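Side-chain contacts in Rnh (Ribonuclease H) (Chlorobaculum tepidum, PDB 3H08), which probably cleaves the RNA strand of RNA-DNA hybrids endonucleolytically, acting as a monomer that uses magnesium: residues L25-S30 against N128-R133; K54-L59 against T113-T118; L74-A77 against G81-K84; K84-N89 against D103-I108. The protein carries 3 engineered substitutions. One frame throughout, in Å; residues are numbered along the deposited sequence. Where two conformers were deposited one is given.

Interaction 1 of 4, residues L25-S30 against N128-R133; sequences LLMYGS and NPYNSR
Met27 holds its CG anti to the backbone N (chi1 173°) and bends only at its last torsion (chi3 -62°), which sets the CE methyl on the ring of Tyr130; the tyrosine's CG stands beside its own backbone N. Met27 CE lies over one face, displaced toward the rim, 3.4 Å from Tyr130 CE1 and 3.5 Å from the centroid of that ring, a CH-pi contact. The two side chains cross at about a right angle, and with the Met27 sulfur close by the pair is a Met-aromatic contact. Leu25 comes from another direction: its CD2 sits in the ring plane, at the edge, 3.8 Å from Tyr130 CD1, and also reaches Arg133 CB at 4.1 Å. Pro129 CG lies over the rim of the opposite face.

In this RNase H fold the contact ties strand 18-28 to the first turn of helix 129-144, where Asn128 OD1 caps Asn131 N at 2.8 Å. Replacing Tyr130 by an alanine would probably open a gap beneath Met27 CE and beside Leu25 CD2. Arg133 pairs with Glu34 and Glu136, outside the contact; between the segments the contacts are apolar and CH-pi, resting on close fit rather than on directed bonds.

Interaction 2 of 4, residues K54-L59 against T113-T118; sequences KGLEAL and TLHRVT
Leu59 and His115 meet where helix 44-57 of the RNase H fold has run out and helix 102-114 gives way to strand 116-121, the outermost strand on that side of the sheet. Along Leu59, CB already touches the imidazole, 3.6 Å from His115 CE1. CG, placed beside the backbone N (chi1 -61°), carries the branches past the ring. Leu59 CD1 ends over the centre of the His115 ring, 3.5 Å from its centroid and 8° off the normal, a CH-pi contact with the face; Leu59 CD2 packs on Leu26 of strand 18-28. The ring thus lies between Leu59 CD1 and, toward the rim of the other face, Leu114 CB.

A second, purely apolar contact joins Leu56 CD2 to Val117 CG2 at 3.9 Å, above Val65 and Leu67 of the neighbouring strand. His115 ND1 bonds to Ala63 N, which together with a bridging water fixes the ring's rotation. A leucine in place of His115 would probably leave Ala63 N without its acceptor and the water short of one partner. That water lies in the imidazole plane, 2.9 Å from His115 NE2, and donates to both Leu56 O, at 2.7 Å, and Leu59 O, at 3.1 Å.

Interaction 3 of 4, residues L74-A77 against G81-K84; sequences LVNA and GWLK
Asn76 and Trp82 make the closest side-chain contact between the two segments. The indole touches Asn76 with the far corner of its six-membered ring, Trp82 CZ3 lying 3.5 Å from Asn76 CB. Asn76 O stands over one face of the same Trp82 indole, 3.9 Å above its plane and shifted toward the rim, while Trp82 CE3 lies 3.9 Å from Ala77 CA. Having CG beside its backbone N (chi1 -61°) turns the Trp82 ring back across the end of the preceding helix.

The polar centre of the contact is a backbone carbonyl. Ala77 O accepts from Leu83 N at 3.1 Å in a nearly straight bond (175° at the hydrogen), with the donor tilted 24° from the carbonyl plane, and Ala77 O takes a second bond from a water at 3.0 Å. The same water accepts from Lys84 N at 3.2 Å, so the carbonyl takes one amide of the first turn of helix 82-88 directly and a second through the water.

In this RNase H fold Gly81 makes the tight connection between helix 72-79 and helix 82-88, as the N-cap of the second. It leaves the helical conformation at the end of the first helix with a positive phi, which by itself favours glycine.

Farther in, Ala77 and Leu83 both pack on Trp105 of helix 102-114, and Leu83 also touches Leu109.

Interaction 4 of 4, residues K84-N89 against D103-I108; sequences KRWVKN and DLWQEI
Trp86 and Trp105 account for essentially all the surface buried here, and they meet in a T-shaped (edge-to-face) stack. The edge belongs to Trp86: its CZ3 comes down on the face of Trp105, 3.6 Å from Trp105 CE2 and 3.8 Å from Trp105 NE1, landing nearest CE2, off the ring centre. Trp86 CH2 follows less closely, 4.1 Å from Trp105 CZ2. The six-membered ring of Trp86 and the five-membered ring of Trp105 have centroids 5.0 Å apart, and the planes are inclined at 67°, short of a right angle.

Both tryptophans keep CG beside the backbone N, yet chi2 differs widely, -24° in Trp86 against 111° in Trp105. That difference helps turn one indole to offer its benzo edge and the other its face.

The pair joins helix 82-88, which probably belongs to the basic protrusion (handle) of bacterial type 1 RNases H, to helix 102-114 of the main body. An edge-on approach would put the slightly positive ring hydrogens of Trp86 against the electron-rich face of Trp105, probably a favourable electrostatic match.

Trp105 is the more deeply buried of the two, and its orientation is held by Tyr73: Trp105 NE1 is hydrogen-bonded to Tyr73 OH, and the two rings also meet edge-to-face. Trp91 touches both tryptophans, extending the aromatic cluster into the loop beyond helix 82-88.

In the fold
All four contacts are partly buried. Interaction 2 lies nearest the chain's centre, about 10 Å from it, while the centres of interactions 1, 3 and 4 lie about 13 to 15 Å out, and Trp82 of interaction 3 is exposed. Interaction 1 ties the sheet to helix 129-144, across the chain's centre from interactions 3 and 4; it touches interaction 2 where Leu26 packs on Leu59 and Ala58. Interactions 3 and 4 share Lys84 and helix 82-88, and are joined by Ala77, whose CB lies 3.3 Å from Trp105 CH2. Interactions 2 and 4 both use helix 102-114. Each contact uses a ring, met by a methyl in interaction 1 and by a second indole in interaction 4; interactions 2 and 3 add water bridges to carbonyls at helix ends.

Interaction 1 of 4, residues L25-S30 against N128-R133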
# COMPACT_ATOMS: atom_id res chain seq x y z
N LEU A 25 -1.67 0.88 9.06
CA LEU A 25 -2.01 1.61 10.26
C LEU A 25 -2.46 2.98 9.79
O LEU A 25 -1.73 3.69 9.07
CB LEU A 25 -0.76 1.73 11.16
CG LEU A 25 -0.87 2.51 12.43
CD1 LEU A 25 -2.05 2.08 13.18
CD2 LEU A 25 0.41 2.28 13.22
N LEU A 26 -3.70 3.30 10.13
CA LEU A 26 -4.33 4.58 9.80
C LEU A 26 -4.36 5.43 11.04
O LEU A 26 -4.77 4.96 12.10
CB LEU A 26 -5.77 4.36 9.29
CG LEU A 26 -5.90 3.76 7.89
CD1 LEU A 26 -5.78 2.29 7.93
CD2 LEU A 26 -7.20 4.18 7.26
N MET A 27 -3.94 6.67 10.92
CA MET A 27 -3.80 7.57 12.05
C MET A 27 -4.49 8.91 11.80
O MET A 27 -4.31 9.54 10.76
CB MET A 27 -2.31 7.80 12.30
CG MET A 27 -2.02 8.81 13.31
SD MET A 27 -0.24 9.01 13.37
CE MET A 27 0.27 7.39 13.86
N TYR A 28 -5.28 9.36 12.77
CA TYR A 28 -5.87 10.69 12.76
C TYR A 28 -5.81 11.23 14.20
O TYR A 28 -6.60 10.83 15.05
CB TYR A 28 -7.29 10.59 12.24
CG TYR A 28 -8.02 11.90 12.20
CD1 TYR A 28 -7.58 12.96 11.40
CD2 TYR A 28 -9.18 12.09 12.96
CE1 TYR A 28 -8.27 14.17 11.40
CE2 TYR A 28 -9.86 13.27 12.94
CZ TYR A 28 -9.41 14.30 12.17
OH TYR A 28 -10.12 15.47 12.19
N GLY A 29 -4.86 12.11 14.46
CA GLY A 29 -4.53 12.53 15.81
C GLY A 29 -4.22 11.35 16.70
O GLY A 29 -3.39 10.49 16.37
N SER A 30 -4.94 11.27 17.82
CA SER A 30 -4.76 10.15 18.75
C SER A 30 -5.54 8.89 18.34
O SER A 30 -5.35 7.83 18.95
CB SER A 30 -5.14 10.57 20.16
OG SER A 30 -6.49 10.91 20.18
N ASN A 128 10.35 4.11 11.35
CA ASN A 128 9.53 4.74 12.37
C ASN A 128 8.63 3.65 12.96
O ASN A 128 8.46 2.60 12.32
CB ASN A 128 8.71 5.89 11.75
CG ASN A 128 7.67 5.40 10.78
OD1 ASN A 128 6.59 4.94 11.19
ND2 ASN A 128 7.97 5.49 9.48
N PRO A 129 8.06 3.88 14.15
CA PRO A 129 7.29 2.81 14.82
C PRO A 129 5.99 2.45 14.14
O PRO A 129 5.44 1.37 14.40
CB PRO A 129 6.99 3.38 16.22
CG PRO A 129 7.37 4.79 16.20
CD PRO A 129 8.13 5.12 14.94
N TYR A 130 5.48 3.35 13.30
CA TYR A 130 4.19 3.11 12.63
C TYR A 130 4.34 2.20 11.42
O TYR A 130 3.62 1.22 11.29
CB TYR A 130 3.51 4.42 12.33
CG TYR A 130 3.46 5.31 13.56
CD1 TYR A 130 2.59 5.03 14.63
CD2 TYR A 130 4.32 6.38 13.69
CE1 TYR A 130 2.57 5.84 15.77
CE2 TYR A 130 4.31 7.19 14.82
CZ TYR A 130 3.43 6.92 15.86
OH TYR A 130 3.43 7.71 16.99
N ASN A 131 5.31 2.48 10.56
CA ASN A 131 5.64 1.48 9.54
C ASN A 131 6.10 0.19 10.16
O ASN A 131 5.81 -0.86 9.65
CB ASN A 131 6.68 1.98 8.53
CG ASN A 131 6.07 2.88 7.50
OD1 ASN A 131 5.35 2.40 6.56
ND2 ASN A 131 6.33 4.13 7.63
N SER A 132 6.83 0.24 11.28
CA SER A 132 7.24 -1.00 11.92
C SER A 132 6.02 -1.82 12.34
O SER A 132 6.00 -3.05 12.23
CB SER A 132 8.09 -0.72 13.13
OG SER A 132 9.36 -0.23 12.74
N ARG A 133 5.02 -1.14 12.88
CA ARG A 133 3.79 -1.84 13.29
C ARG A 133 3.07 -2.44 12.09
O ARG A 133 2.61 -3.59 12.15
CB ARG A 133 2.86 -0.92 14.11
CG ARG A 133 1.55 -1.54 14.49
CD ARG A 133 1.73 -2.75 15.36
NE ARG A 133 0.44 -3.21 15.83
CZ ARG A 133 0.20 -4.41 16.30
NH1 ARG A 133 1.18 -5.27 16.41
NH2 ARG A 133 -1.01 -4.72 16.72

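Interaction 2 of 4, residues K54-L59 against T113-T118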
# COMPACT_ATOMS: atom_id res chain seq x y z
N LYS A 54 -5.71 -1.50 0.52
CA LYS A 54 -6.54 -1.83 1.66
C LYS A 54 -6.57 -0.64 2.64
O LYS A 54 -7.63 -0.33 3.19
CB LYS A 54 -6.03 -3.11 2.31
CG LYS A 54 -6.18 -4.34 1.44
CD LYS A 54 -7.60 -4.72 1.29
CE LYS A 54 -7.70 -6.05 0.63
NZ LYS A 54 -9.13 -6.37 0.40
N GLY A 55 -5.43 0.01 2.87
CA GLY A 55 -5.39 1.18 3.71
C GLY A 55 -6.34 2.25 3.20
O GLY A 55 -7.10 2.83 3.95
N LEU A 56 -6.26 2.56 1.91
CA LEU A 56 -7.14 3.57 1.33
C LEU A 56 -8.61 3.13 1.36
O LEU A 56 -9.49 3.96 1.58
CB LEU A 56 -6.68 3.95 -0.07
CG LEU A 56 -5.33 4.68 -0.12
CD1 LEU A 56 -4.82 4.72 -1.55
CD2 LEU A 56 -5.40 6.06 0.45
N GLU A 57 -8.88 1.85 1.12
CA GLU A 57 -10.25 1.32 1.17
C GLU A 57 -10.86 1.43 2.57
O GLU A 57 -12.09 1.45 2.70
CB GLU A 57 -10.29 -0.11 0.69
CG GLU A 57 -10.17 -0.24 -0.79
CD GLU A 57 -10.26 -1.67 -1.32
OE1 GLU A 57 -10.15 -2.64 -0.55
OE2 GLU A 57 -10.46 -1.80 -2.56
N ALA A 58 -10.02 1.50 3.59
CA ALA A 58 -10.47 1.58 5.00
C ALA A 58 -10.97 2.97 5.39
O ALA A 58 -11.62 3.14 6.41
CB ALA A 58 -9.38 1.15 5.93
N LEU A 59 -10.71 3.95 4.56
CA LEU A 59 -11.22 5.28 4.81
C LEU A 59 -12.73 5.32 4.52
O LEU A 59 -13.19 4.88 3.47
CB LEU A 59 -10.49 6.27 3.93
CG LEU A 59 -9.00 6.38 4.15
CD1 LEU A 59 -8.37 7.10 2.99
CD2 LEU A 59 -8.68 7.06 5.40
N THR A 113 -8.34 8.89 -6.95
CA THR A 113 -9.38 9.82 -7.32
C THR A 113 -10.29 10.14 -6.12
O THR A 113 -10.68 11.29 -5.92
CB THR A 113 -10.21 9.24 -8.46
OG1 THR A 113 -9.36 8.99 -9.58
CG2 THR A 113 -11.31 10.18 -8.88
N LEU A 114 -10.65 9.13 -5.35
CA LEU A 114 -11.47 9.34 -4.16
C LEU A 114 -10.74 10.17 -3.14
O LEU A 114 -11.36 10.98 -2.45
CB LEU A 114 -11.89 8.01 -3.53
CG LEU A 114 -12.74 7.11 -4.40
CD1 LEU A 114 -13.08 5.86 -3.63
CD2 LEU A 114 -13.98 7.83 -4.83
N HIS A 115 -9.45 9.91 -2.98
CA HIS A 115 -8.65 10.54 -1.94
C HIS A 115 -7.52 11.29 -2.58
O HIS A 115 -7.02 10.88 -3.63
CB HIS A 115 -8.09 9.46 -1.01
CG HIS A 115 -9.17 8.61 -0.41
ND1 HIS A 115 -10.08 9.10 0.50
CD2 HIS A 115 -9.51 7.32 -0.62
CE1 HIS A 115 -10.93 8.14 0.83
NE2 HIS A 115 -10.63 7.06 0.15
N ARG A 116 -7.08 12.38 -1.95
CA ARG A 116 -5.94 13.15 -2.47
C ARG A 116 -4.72 12.72 -1.70
O ARG A 116 -4.55 13.07 -0.53
CB ARG A 116 -6.23 14.64 -2.37
CG ARG A 116 -7.44 15.04 -3.22
CD ARG A 116 -7.39 16.45 -3.66
NE ARG A 116 -8.37 16.72 -4.72
CZ ARG A 116 -8.08 16.76 -6.01
NH1 ARG A 116 -6.84 16.55 -6.45
NH2 ARG A 116 -9.05 17.02 -6.88
N VAL A 117 -3.92 11.87 -2.33
CA VAL A 117 -2.86 11.12 -1.65
C VAL A 117 -1.47 11.60 -2.03
O VAL A 117 -1.15 11.75 -3.19
CB VAL A 117 -2.97 9.59 -1.96
CG1 VAL A 117 -2.01 8.79 -1.07
CG2 VAL A 117 -4.39 9.10 -1.79
N THR A 118 -0.66 11.84 -1.02
CA THR A 118 0.76 12.08 -1.22
C THR A 118 1.45 10.83 -0.70
O THR A 118 1.08 10.30 0.33
CB THR A 118 1.24 13.33 -0.48
OG1 THR A 118 0.89 13.21 0.90
CG2 THR A 118 0.57 14.54 -1.04
O HOH W 1 -12.00 4.57 0.67

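Interaction 3 of 4, residues L74-A77 against G81-K84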
# COMPACT_ATOMS: atom_id res chain seq x y z
N LEU A 74 5.83 1.05 -5.41
CA LEU A 74 4.69 1.91 -5.28
C LEU A 74 5.03 3.37 -5.40
O LEU A 74 4.41 4.13 -6.17
CB LEU A 74 4.01 1.66 -3.93
CG LEU A 74 2.84 2.57 -3.53
CD1 LEU A 74 1.67 2.42 -4.50
CD2 LEU A 74 2.44 2.30 -2.12
N VAL A 75 5.96 3.81 -4.57
CA VAL A 75 6.17 5.25 -4.45
C VAL A 75 6.74 5.85 -5.75
O VAL A 75 6.32 6.91 -6.18
CB VAL A 75 7.06 5.58 -3.22
CG1 VAL A 75 7.39 7.08 -3.21
CG2 VAL A 75 6.42 5.14 -1.97
N ASN A 76 7.65 5.14 -6.40
CA ASN A 76 8.17 5.63 -7.68
C ASN A 76 7.07 5.73 -8.73
O ASN A 76 7.03 6.67 -9.50
CB ASN A 76 9.28 4.74 -8.18
CG ASN A 76 10.53 4.87 -7.35
OD1 ASN A 76 10.70 5.84 -6.60
ND2 ASN A 76 11.43 3.91 -7.49
N ALA A 77 6.16 4.75 -8.79
CA ALA A 77 5.12 4.78 -9.80
C ALA A 77 4.26 6.01 -9.62
O ALA A 77 3.78 6.59 -10.57
CB ALA A 77 4.25 3.56 -9.72
N GLY A 81 5.47 9.71 -12.04
CA GLY A 81 4.48 9.87 -13.12
C GLY A 81 4.26 8.63 -13.97
O GLY A 81 3.58 8.68 -14.99
N TRP A 82 4.82 7.50 -13.53
CA TRP A 82 4.81 6.27 -14.34
C TRP A 82 3.40 5.71 -14.46
O TRP A 82 2.97 5.30 -15.53
CB TRP A 82 5.72 5.22 -13.72
CG TRP A 82 7.14 5.62 -13.64
CD1 TRP A 82 7.75 6.64 -14.29
CD2 TRP A 82 8.15 4.95 -12.90
NE1 TRP A 82 9.10 6.67 -13.99
CE2 TRP A 82 9.37 5.63 -13.14
CE3 TRP A 82 8.16 3.83 -12.06
CZ2 TRP A 82 10.56 5.24 -12.56
CZ3 TRP A 82 9.37 3.44 -11.48
CH2 TRP A 82 10.54 4.14 -11.75
N LEU A 83 2.69 5.66 -13.35
CA LEU A 83 1.35 5.12 -13.39
C LEU A 83 0.50 5.89 -14.41
O LEU A 83 -0.22 5.29 -15.23
CB LEU A 83 0.71 5.15 -12.00
CG LEU A 83 -0.78 4.80 -12.02
CD1 LEU A 83 -1.00 3.36 -12.50
CD2 LEU A 83 -1.35 5.00 -10.66
N LYS A 84 0.62 7.21 -14.41
CA LYS A 84 -0.18 8.01 -15.35
C LYS A 84 0.20 7.76 -16.80
O LYS A 84 -0.66 7.73 -17.68
CB LYS A 84 -0.11 9.49 -14.98
CG LYS A 84 -0.77 9.79 -13.61
CD LYS A 84 -2.02 8.90 -13.37
CE LYS A 84 -2.52 8.93 -11.93
NZ LYS A 84 -2.72 10.32 -11.43
O HOH W 2 1.87 8.56 -11.76

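Interaction 4 of 4, residues K84-N89 against D103-I108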
# COMPACT_ATOMS: atom_id res chain seq x y z
N LYS A 84 0.62 7.21 -14.41
CA LYS A 84 -0.18 8.01 -15.35
C LYS A 84 0.20 7.76 -16.80
O LYS A 84 -0.66 7.73 -17.68
CB LYS A 84 -0.11 9.49 -14.98
CG LYS A 84 -0.77 9.79 -13.61
CD LYS A 84 -2.02 8.90 -13.37
CE LYS A 84 -2.52 8.93 -11.93
NZ LYS A 84 -2.72 10.32 -11.43
N ARG A 85 1.47 7.51 -17.04
CA ARG A 85 1.92 7.16 -18.39
C ARG A 85 1.48 5.76 -18.80
O ARG A 85 1.15 5.51 -19.98
CB ARG A 85 3.43 7.28 -18.47
CG ARG A 85 3.92 8.70 -18.22
CD ARG A 85 4.78 9.20 -19.34
NE ARG A 85 5.23 10.57 -19.08
CZ ARG A 85 5.99 11.29 -19.91
NH1 ARG A 85 6.41 10.79 -21.07
NH2 ARG A 85 6.33 12.52 -19.56
N TRP A 86 1.45 4.83 -17.84
CA TRP A 86 1.02 3.45 -18.13
C TRP A 86 -0.41 3.45 -18.61
O TRP A 86 -0.74 2.80 -19.60
CB TRP A 86 1.14 2.54 -16.90
CG TRP A 86 2.52 2.28 -16.46
CD1 TRP A 86 3.67 2.36 -17.21
CD2 TRP A 86 2.93 1.92 -15.14
NE1 TRP A 86 4.75 2.04 -16.43
CE2 TRP A 86 4.32 1.76 -15.16
CE3 TRP A 86 2.24 1.65 -13.95
CZ2 TRP A 86 5.05 1.40 -14.02
CZ3 TRP A 86 2.97 1.30 -12.82
CH2 TRP A 86 4.34 1.16 -12.87
N VAL A 87 -1.27 4.16 -17.91
CA VAL A 87 -2.66 4.23 -18.24
C VAL A 87 -2.82 4.80 -19.64
O VAL A 87 -3.58 4.28 -20.45
CB VAL A 87 -3.42 5.14 -17.26
CG1 VAL A 87 -4.80 5.50 -17.80
CG2 VAL A 87 -3.51 4.48 -15.96
N LYS A 88 -2.10 5.88 -19.89
CA LYS A 88 -2.13 6.57 -21.17
C LYS A 88 -1.64 5.69 -22.31
O LYS A 88 -2.15 5.79 -23.42
CB LYS A 88 -1.29 7.84 -21.08
CG LYS A 88 -1.11 8.60 -22.35
CD LYS A 88 -0.27 9.84 -22.11
CE LYS A 88 -1.11 10.99 -21.53
NZ LYS A 88 -2.21 11.42 -22.46
N ASN A 89 -0.68 4.80 -22.04
CA ASN A 89 -0.15 3.86 -23.04
C ASN A 89 -0.76 2.46 -22.96
O ASN A 89 -0.14 1.49 -23.35
CB ASN A 89 1.38 3.75 -22.91
CG ASN A 89 2.11 5.05 -23.24
OD1 ASN A 89 3.11 5.39 -22.59
ND2 ASN A 89 1.61 5.79 -24.23
N ASP A 103 -4.33 -5.21 -12.36
CA ASP A 103 -5.51 -5.26 -11.50
C ASP A 103 -5.37 -4.35 -10.28
O ASP A 103 -6.28 -3.59 -9.92
CB ASP A 103 -5.85 -6.70 -11.10
CG ASP A 103 -4.69 -7.43 -10.37
OD1 ASP A 103 -3.48 -7.28 -10.71
OD2 ASP A 103 -5.04 -8.24 -9.48
N LEU A 104 -4.20 -4.40 -9.66
CA LEU A 104 -3.95 -3.59 -8.47
C LEU A 104 -3.72 -2.13 -8.81
O LEU A 104 -4.26 -1.25 -8.15
CB LEU A 104 -2.79 -4.17 -7.66
CG LEU A 104 -2.97 -5.61 -7.19
CD1 LEU A 104 -1.80 -6.02 -6.31
CD2 LEU A 104 -4.23 -5.79 -6.39
N TRP A 105 -2.97 -1.86 -9.88
CA TRP A 105 -2.83 -0.46 -10.32
C TRP A 105 -4.18 0.20 -10.65
O TRP A 105 -4.36 1.38 -10.37
CB TRP A 105 -1.85 -0.30 -11.48
CG TRP A 105 -0.47 -0.61 -11.12
CD1 TRP A 105 0.26 -1.68 -11.55
CD2 TRP A 105 0.36 0.09 -10.18
NE1 TRP A 105 1.52 -1.66 -11.00
CE2 TRP A 105 1.61 -0.59 -10.14
CE3 TRP A 105 0.20 1.23 -9.39
CZ2 TRP A 105 2.68 -0.16 -9.36
CZ3 TRP A 105 1.27 1.66 -8.63
CH2 TRP A 105 2.47 0.96 -8.60
N GLN A 106 -5.13 -0.55 -11.20
CA GLN A 106 -6.45 0.02 -11.51
C GLN A 106 -7.17 0.41 -10.24
O GLN A 106 -7.92 1.39 -10.22
CB GLN A 106 -7.29 -0.99 -12.29
CG GLN A 106 -6.87 -1.04 -13.73
CD GLN A 106 -7.43 -2.22 -14.50
OE1 GLN A 106 -7.45 -2.20 -15.72
NE2 GLN A 106 -7.88 -3.26 -13.79
N GLU A 107 -6.99 -0.38 -9.20
CA GLU A 107 -7.59 -0.07 -7.91
C GLU A 107 -6.98 1.20 -7.34
O GLU A 107 -7.69 2.06 -6.82
CB GLU A 107 -7.43 -1.23 -6.94
CG GLU A 107 -8.41 -2.31 -7.13
CD GLU A 107 -9.82 -1.77 -6.91
OE1 GLU A 107 -10.15 -1.38 -5.76
OE2 GLU A 107 -10.56 -1.68 -7.89
N ILE A 108 -5.66 1.32 -7.44
CA ILE A 108 -4.95 2.48 -6.92
C ILE A 108 -5.35 3.74 -7.68
O ILE A 108 -5.45 4.81 -7.08
CB ILE A 108 -3.42 2.27 -6.96
CG1 ILE A 108 -3.03 1.17 -5.98
CG2 ILE A 108 -2.68 3.58 -6.64
CD1 ILE A 108 -1.60 0.65 -6.13